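Local coordinates for putative adenylate cyclase (Vibrio parahaemolyticus, PDB 2ACA), which is of uncertain function but, as a CYTH-family protein related to class IV adenylate cyclases, probably acts on triphosphate-containing substrates such as ATP, at residues V63-Q68 / I72-V77. Residues are numbered along the deposited sequence; the frame is centred on the assembly and turned at random.
With PO4 (phosphate ion), chain D.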
ATOM      1  N   VAL A  63      -1.488 -10.909  -1.364  1.00  7.53           N
ATOM      2  CA  VAL A  63      -0.766 -11.128  -0.125  1.00  6.09           C
ATOM      3  C   VAL A  63      -0.239  -9.893   0.590  1.00  5.17           C
ATOM      4  O   VAL A  63       0.233  -8.952  -0.040  1.00  7.61           O
ATOM      5  CB  VAL A  63       0.459 -12.069  -0.396  1.00 14.81           C
ATOM      6  CG1 VAL A  63       1.284 -12.265   0.877  1.00 11.94           C
ATOM      7  CG2 VAL A  63      -0.024 -13.416  -0.945  1.00 12.26           C
ATOM      8  N   LEU A  64      -0.351  -9.893   1.913  1.00  3.21           N
ATOM      9  CA  LEU A  64       0.222  -8.837   2.722  1.00  3.20           C
ATOM     10  C   LEU A  64       1.404  -9.581   3.351  1.00  5.73           C
ATOM     11  O   LEU A  64       1.251 -10.721   3.816  1.00  6.86           O
ATOM     12  CB  LEU A  64      -0.768  -8.336   3.778  1.00  7.46           C
ATOM     13  CG  LEU A  64      -1.850  -7.385   3.221  1.00  8.96           C
ATOM     14  CD1 LEU A  64      -2.688  -6.796   4.347  1.00  7.07           C
ATOM     15  CD2 LEU A  64      -1.175  -6.258   2.442  1.00  7.51           C
ATOM     16  N   ARG A  65       2.583  -8.971   3.342  1.00  7.45           N
ATOM     17  CA  ARG A  65       3.769  -9.643   3.878  1.00  9.98           C
ATOM     18  C   ARG A  65       4.622  -8.731   4.721  1.00 10.35           C
ATOM     19  O   ARG A  65       4.857  -7.583   4.355  1.00 13.38           O
ATOM     20  CB  ARG A  65       4.607 -10.214   2.718  1.00 13.57           C
ATOM     21  CG  ARG A  65       6.034 -10.639   3.079  1.00 12.37           C
ATOM     22  CD  ARG A  65       6.806 -11.117   1.830  1.00  8.71           C
ATOM     23  NE  ARG A  65       6.136 -12.232   1.167  1.00 11.91           N
ATOM     24  CZ  ARG A  65       6.501 -12.734  -0.011  1.00 12.35           C
ATOM     25  NH1 ARG A  65       7.534 -12.219  -0.664  1.00 11.22           N
ATOM     26  NH2 ARG A  65       5.837 -13.753  -0.539  1.00 14.81           N
ATOM     27  N   GLU A  66       5.081  -9.252   5.855  1.00  8.56           N
ATOM     28  CA  GLU A  66       5.929  -8.501   6.775  1.00  9.83           C
ATOM     29  C   GLU A  66       7.157  -9.336   7.129  1.00 12.25           C
ATOM     30  O   GLU A  66       7.052 -10.519   7.451  1.00  9.32           O
ATOM     31  CB  GLU A  66       5.164  -8.145   8.051  1.00 15.05           C
ATOM     32  CG  GLU A  66       6.023  -7.493   9.119  1.00 19.47           C
ATOM     33  CD  GLU A  66       5.214  -7.015  10.316  1.00 19.17           C
ATOM     34  OE1 GLU A  66       4.461  -7.822  10.894  1.00 23.19           O
ATOM     35  OE2 GLU A  66       5.338  -5.831  10.684  1.00 23.11           O
ATOM     36  N   ILE A  67       8.318  -8.698   7.059  1.00 17.85           N
ATOM     37  CA  ILE A  67       9.581  -9.343   7.353  1.00 18.50           C
ATOM     38  C   ILE A  67      10.225  -8.588   8.504  1.00 20.28           C
ATOM     39  O   ILE A  67      10.488  -7.391   8.404  1.00 21.79           O
ATOM     40  CB  ILE A  67      10.512  -9.315   6.110  1.00 14.10           C
ATOM     41  CG1 ILE A  67       9.836 -10.053   4.944  1.00 11.55           C
ATOM     42  CG2 ILE A  67      11.849  -9.973   6.440  1.00 15.25           C
ATOM     43  CD1 ILE A  67      10.578  -9.968   3.631  1.00 12.03           C
ATOM     44  N   GLN A  68      10.461  -9.294   9.605  1.00 21.36           N
ATOM     45  CA  GLN A  68      11.072  -8.696  10.783  1.00 22.45           C
ATOM     46  C   GLN A  68      12.337  -9.433  11.177  1.00 22.12           C
ATOM     47  O   GLN A  68      12.445 -10.640  10.975  1.00 20.18           O
ATOM     48  CB  GLN A  68      10.079  -8.699  11.945  1.00 42.00           C
ATOM     49  CG  GLN A  68       9.186  -7.463  11.967  1.00 45.98           C
ATOM     50  CD  GLN A  68       7.929  -7.651  12.787  1.00 48.11           C
ATOM     51  OE1 GLN A  68       7.248  -6.682  13.130  1.00 51.28           O
ATOM     52  NE2 GLN A  68       7.604  -8.900  13.093  1.00 49.52           N
ATOM     53  N   ILE A  72      10.395  -4.896   6.563  1.00 12.46           N
ATOM     54  CA  ILE A  72       9.959  -4.821   5.177  1.00 12.54           C
ATOM     55  C   ILE A  72       8.517  -5.284   5.161  1.00 11.40           C
ATOM     56  O   ILE A  72       8.195  -6.343   5.703  1.00 11.13           O
ATOM     57  CB  ILE A  72      10.830  -5.724   4.256  1.00 16.46           C
ATOM     58  CG1 ILE A  72      12.229  -5.121   4.124  1.00 17.34           C
ATOM     59  CG2 ILE A  72      10.199  -5.860   2.886  1.00 16.26           C
ATOM     60  CD1 ILE A  72      13.209  -6.001   3.357  1.00 17.57           C
ATOM     61  N   LYS A  73       7.652  -4.481   4.548  1.00  9.60           N
ATOM     62  CA  LYS A  73       6.225  -4.785   4.492  1.00  9.85           C
ATOM     63  C   LYS A  73       5.730  -4.581   3.074  1.00  8.21           C
ATOM     64  O   LYS A  73       5.923  -3.516   2.486  1.00  6.48           O
ATOM     65  CB  LYS A  73       5.478  -3.881   5.479  1.00 14.16           C
ATOM     66  CG  LYS A  73       5.910  -4.142   6.914  1.00 16.61           C
ATOM     67  CD  LYS A  73       5.337  -3.169   7.933  1.00 18.63           C
ATOM     68  CE  LYS A  73       5.970  -1.798   7.823  1.00 18.37           C
ATOM     69  NZ  LYS A  73       5.703  -0.992   9.051  1.00 20.67           N
ATOM     70  N   LEU A  74       5.089  -5.602   2.527  1.00  9.10           N
ATOM     71  CA  LEU A  74       4.636  -5.529   1.149  1.00 11.24           C
ATOM     72  C   LEU A  74       3.195  -5.909   0.908  1.00 10.10           C
ATOM     73  O   LEU A  74       2.599  -6.659   1.660  1.00  8.68           O
ATOM     74  CB  LEU A  74       5.518  -6.431   0.272  1.00 12.60           C
ATOM     75  CG  LEU A  74       7.029  -6.158   0.260  1.00 14.11           C
ATOM     76  CD1 LEU A  74       7.787  -7.460   0.059  1.00 15.41           C
ATOM     77  CD2 LEU A  74       7.368  -5.166  -0.852  1.00 12.53           C
ATOM     78  N   TRP A  75       2.656  -5.359  -0.168  1.00 13.82           N
ATOM     79  CA  TRP A  75       1.310  -5.652  -0.625  1.00 13.11           C
ATOM     80  C   TRP A  75       1.649  -6.321  -1.960  1.00 11.78           C
ATOM     81  O   TRP A  75       2.298  -5.719  -2.814  1.00 14.00           O
ATOM     82  CB  TRP A  75       0.520  -4.340  -0.776  1.00 10.73           C
ATOM     83  CG  TRP A  75      -0.702  -4.421  -1.621  1.00  8.58           C
ATOM     84  CD1 TRP A  75      -1.414  -5.539  -1.944  1.00  7.35           C
ATOM     85  CD2 TRP A  75      -1.364  -3.326  -2.255  1.00  8.21           C
ATOM     86  NE1 TRP A  75      -2.476  -5.210  -2.745  1.00  9.92           N
ATOM     87  CE2 TRP A  75      -2.471  -3.854  -2.952  1.00  7.75           C
ATOM     88  CE3 TRP A  75      -1.129  -1.942  -2.302  1.00  9.35           C
ATOM     89  CZ2 TRP A  75      -3.347  -3.050  -3.692  1.00 13.35           C
ATOM     90  CZ3 TRP A  75      -1.994  -1.142  -3.036  1.00  9.23           C
ATOM     91  CH2 TRP A  75      -3.093  -1.699  -3.723  1.00 11.76           C
ATOM     92  N   ILE A  76       1.240  -7.577  -2.122  1.00  9.33           N
ATOM     93  CA  ILE A  76       1.571  -8.348  -3.326  1.00  9.07           C
ATOM     94  C   ILE A  76       0.418  -9.001  -4.057  1.00  9.22           C
ATOM     95  O   ILE A  76      -0.516  -9.511  -3.439  1.00 13.56           O
ATOM     96  CB  ILE A  76       2.520  -9.543  -2.991  1.00 12.29           C
ATOM     97  CG1 ILE A  76       3.641  -9.106  -2.052  1.00 13.49           C
ATOM     98  CG2 ILE A  76       3.049 -10.179  -4.276  1.00  8.90           C
ATOM     99  CD1 ILE A  76       4.465  -7.996  -2.549  1.00 13.51           C
ATOM    100  N   VAL A  77       0.505  -9.014  -5.384  1.00 13.74           N
ATOM    101  CA  VAL A  77      -0.483  -9.710  -6.195  1.00 15.32           C
ATOM    102  C   VAL A  77       0.251 -10.511  -7.278  1.00 16.80           C
ATOM    103  O   VAL A  77       1.006  -9.950  -8.076  1.00 18.39           O
ATOM    104  CB  VAL A  77      -1.479  -8.764  -6.858  1.00  9.06           C
ATOM    105  CG1 VAL A  77      -2.434  -9.562  -7.705  1.00  8.48           C
ATOM    106  CG2 VAL A  77      -2.253  -7.999  -5.797  1.00 13.39           C
TER
HETATM  107  P   PO4 D 304       8.348 -15.200  -3.015  1.00 47.28           P
HETATM  108  O1  PO4 D 304       7.521 -16.224  -2.324  1.00 47.55           O
HETATM  109  O2  PO4 D 304       8.597 -15.625  -4.417  1.00 48.96           O
HETATM  110  O3  PO4 D 304       9.642 -15.050  -2.307  1.00 48.82           O
HETATM  111  O4  PO4 D 304       7.631 -13.901  -3.013  1.00 49.87           O
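Arg65 and Leu74 are paired across the strands, as a hydrogen-bonded pair midway along an antiparallel beta hairpin, part of the large antiparallel sheet of a CYTH domain. Their side chains run alongside one another, Arg65 CD lying 4.2 Å from Leu74 CD1. Arg65 sends CG off opposite its backbone N (chi1 166°), then bends at chi3 to swing the guanidinium toward a phosphate ion. NE, meanwhile, is salt-bridged to Glu43 and Asp45 of strand 35-49, which should fix the rotation of the group. An arginine gripping an anion on this face is consistent with the triphosphate-binding tunnel of CYTH proteins, although the phosphate here probably came from the crystallisation liquor.

On the same face, Val63 meets Ile76 and Ile67 meets Ile72, the latter two side by side with CB to CB at 4.1 Å. The opposite face carries Glu66 and Lys73, whose aliphatic parts run together, CG to CG at 4.0 Å. Their charged ends do not touch: Lys73 bends at chi3 and gives NZ to Thr91 O. Farther along, Leu64 CD2 reaches Trp75 CB at 4.1 Å, while the indole stacks on Trp75 of the second subunit, bringing this face into the dimer interface. At the phosphate, O4 sits in the guanidinium plane at its edge, accepting hydrogen bonds from Arg65 NH1 at 2.9 Å and Arg65 NH2 at 3.1 Å.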